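Local coordinates for DUF3501 family protein (Burkholderia pseudomallei K96243, PDB 3FJV) that is of unknown function and belongs to the DUF3501 family, building an antiparallel beta-sheet flanked by helices, at residues A[41-46]-A[113-118]. Numbering follows the deposited sequence. Where two conformers were deposited one is given.
Sequences LRLLFE and DRVFLR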
loop_
_atom_site.group_PDB
_atom_site.type_symbol
_atom_site.label_atom_id
_atom_site.label_comp_id
_atom_site.label_asym_id
_atom_site.label_seq_id
_atom_site.Cartn_x
_atom_site.Cartn_y
_atom_site.Cartn_z
ATOM N N LEU A 41 -9.085 4.256 11.790
ATOM C CA LEU A 41 -8.357 5.351 11.137
ATOM C C LEU A 41 -7.468 6.101 12.133
ATOM O O LEU A 41 -7.915 6.479 13.235
ATOM C CB LEU A 41 -9.295 6.358 10.491
ATOM C CG LEU A 41 -9.569 6.083 9.000
ATOM C CD1 LEU A 41 -10.050 4.665 8.799
ATOM C CD2 LEU A 41 -10.604 7.091 8.539
ATOM N N ARG A 42 -6.242 6.384 11.704
ATOM C CA ARG A 42 -5.276 7.150 12.512
ATOM C C ARG A 42 -4.680 8.275 11.657
ATOM O O ARG A 42 -4.305 8.020 10.526
ATOM C CB ARG A 42 -4.156 6.206 12.965
ATOM C CG ARG A 42 -4.597 5.025 13.812
ATOM C CD ARG A 42 -5.197 5.470 15.141
ATOM N NE ARG A 42 -5.719 4.358 15.950
ATOM C CZ ARG A 42 -6.997 3.958 16.010
ATOM N NH1 ARG A 42 -7.964 4.552 15.307
ATOM N NH2 ARG A 42 -7.315 2.940 16.798
ATOM N N LEU A 43 -4.636 9.507 12.159
ATOM C CA LEU A 43 -4.007 10.619 11.443
ATOM C C LEU A 43 -2.799 11.090 12.253
ATOM O O LEU A 43 -2.884 11.250 13.458
ATOM C CB LEU A 43 -4.929 11.861 11.329
ATOM C CG LEU A 43 -5.980 12.063 10.249
ATOM C CD1 LEU A 43 -6.601 13.416 10.462
ATOM C CD2 LEU A 43 -5.379 11.977 8.867
ATOM N N LEU A 44 -1.683 11.317 11.569
ATOM C CA LEU A 44 -0.527 11.967 12.153
ATOM C C LEU A 44 -0.334 13.259 11.432
ATOM O O LEU A 44 -0.037 13.266 10.224
ATOM C CB LEU A 44 0.734 11.119 12.079
ATOM C CG LEU A 44 1.974 11.737 12.791
ATOM C CD1 LEU A 44 1.816 11.655 14.301
ATOM C CD2 LEU A 44 3.227 10.989 12.295
ATOM N N PHE A 45 -0.498 14.366 12.167
ATOM C CA PHE A 45 -0.199 15.678 11.613
ATOM C C PHE A 45 1.306 15.870 11.549
ATOM O O PHE A 45 2.008 15.734 12.560
ATOM C CB PHE A 45 -0.899 16.770 12.403
ATOM C CG PHE A 45 -2.348 16.796 12.148
ATOM C CD1 PHE A 45 -2.840 17.522 11.065
ATOM C CD2 PHE A 45 -3.229 16.011 12.911
ATOM C CE1 PHE A 45 -4.209 17.559 10.780
ATOM C CE2 PHE A 45 -4.591 16.008 12.653
ATOM C CZ PHE A 45 -5.105 16.774 11.540
ATOM N N GLU A 46 1.800 16.132 10.353
ATOM C CA GLU A 46 3.236 16.115 10.075
ATOM C C GLU A 46 3.909 17.468 10.286
ATOM O O GLU A 46 3.348 18.534 9.952
ATOM C CB GLU A 46 3.509 15.580 8.668
ATOM C CG GLU A 46 2.909 14.221 8.392
ATOM C CD GLU A 46 3.751 13.006 8.874
ATOM O OE1 GLU A 46 4.849 13.220 9.451
ATOM O OE2 GLU A 46 3.344 11.845 8.570
ATOM N N ASP A 113 -10.897 11.177 0.975
ATOM C CA ASP A 113 -11.539 12.413 0.517
ATOM C C ASP A 113 -12.661 12.877 1.462
ATOM O O ASP A 113 -13.183 13.956 1.263
ATOM C CB ASP A 113 -12.262 12.184 -0.836
ATOM C CG ASP A 113 -11.373 11.631 -1.896
ATOM O OD1 ASP A 113 -10.199 12.016 -1.936
ATOM O OD2 ASP A 113 -11.881 10.861 -2.752
ATOM N N ARG A 114 -13.043 12.055 2.450
ATOM C CA ARG A 114 -14.252 12.291 3.268
ATOM C C ARG A 114 -13.935 12.626 4.723
ATOM O O ARG A 114 -14.833 12.828 5.511
ATOM C CB ARG A 114 -15.171 11.081 3.214
ATOM C CG ARG A 114 -15.546 10.593 1.843
ATOM C CD ARG A 114 -15.969 11.689 0.904
ATOM N NE ARG A 114 -17.006 12.569 1.452
ATOM C CZ ARG A 114 -17.525 13.599 0.787
ATOM N NH1 ARG A 114 -17.142 13.846 -0.443
ATOM N NH2 ARG A 114 -18.463 14.366 1.343
ATOM N N VAL A 115 -12.647 12.760 5.034
ATOM C CA VAL A 115 -12.174 13.206 6.341
ATOM C C VAL A 115 -12.154 14.710 6.334
ATOM O O VAL A 115 -11.593 15.320 5.465
ATOM C CB VAL A 115 -10.747 12.669 6.664
ATOM C CG1 VAL A 115 -10.146 13.403 7.906
ATOM C CG2 VAL A 115 -10.788 11.134 6.854
ATOM N N PHE A 116 -12.757 15.324 7.341
ATOM C CA PHE A 116 -12.832 16.783 7.435
ATOM C C PHE A 116 -12.489 17.324 8.797
ATOM O O PHE A 116 -12.723 16.662 9.819
ATOM C CB PHE A 116 -14.216 17.287 7.040
ATOM C CG PHE A 116 -15.321 16.849 7.966
ATOM C CD1 PHE A 116 -15.921 15.632 7.793
ATOM C CD2 PHE A 116 -15.753 17.667 8.999
ATOM C CE1 PHE A 116 -16.936 15.207 8.611
ATOM C CE2 PHE A 116 -16.770 17.236 9.854
ATOM C CZ PHE A 116 -17.359 15.995 9.647
ATOM N N LEU A 117 -11.966 18.554 8.821
ATOM C CA LEU A 117 -11.708 19.308 10.045
ATOM C C LEU A 117 -12.718 20.438 10.160
ATOM O O LEU A 117 -13.156 20.979 9.137
ATOM C CB LEU A 117 -10.312 20.012 9.960
ATOM C CG LEU A 117 -9.004 19.319 10.192
ATOM C CD1 LEU A 117 -7.823 20.213 9.843
ATOM C CD2 LEU A 117 -8.924 18.922 11.640
ATOM N N ARG A 118 -13.028 20.882 11.373
ATOM C CA ARG A 118 -13.801 22.112 11.549
ATOM C C ARG A 118 -13.227 22.935 12.692
ATOM O O ARG A 118 -13.174 22.469 13.831
ATOM C CB ARG A 118 -15.275 21.804 11.813
ATOM C CG ARG A 118 -16.149 23.051 11.763
ATOM C CD ARG A 118 -17.509 22.867 12.413
ATOM N NE ARG A 118 -18.520 22.352 11.499
ATOM C CZ ARG A 118 -19.483 23.092 10.953
ATOM N NH1 ARG A 118 -19.559 24.394 11.215
ATOM N NH2 ARG A 118 -20.373 22.527 10.143
#
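Strand 41-45 and the 115-118 part of strand 115-119 face each other across a hydrophobic core at an axis separation of 11.2 Å, their N-to-C directions 54° apart, and CA of V115 lies 10.0 Å from CA of both L41 and L43. Both belong to one antiparallel sheet, in which strands 86-93, 144-150 and 125-129 lie between them in the strand order; so short a separation with three strands between implies that the sheet curves round the core, as in a barrel-like or sandwich-like fold, and the two meet by side chains alone. L41, L43 and F45 reach inward from one strand, V115 and L117 from the other, all five buried. V115 takes part with both branches: CG2 meets CD2 of L41 at 4.4 Å, while CG1 lies 4.4 Å from CD1 of L43. With CD1 anti to CA (chi2 -177°), L43 extends this methyl toward V115. Strands 86-93 and 144-150 fill in between, L91 touching L41 and L43, L87 touching L117, and F149 packing on F45, V115 and L117. On the outer side of strand 41-45, R42 folds back so that its NH1 donates to O of L41 (2.8 Å, N-H...O 157°), coming from above the carbonyl plane although the oxygen lies close to the guanidinium plane. E46 bonds through OE1 to OG1 of T50 and through OE2 to OG1 of T90. The apolar row is completed by F45, whose ring reaches across the core until CZ stands 4.4 Å from CD2 of L117, the methyl approaching the ring obliquely.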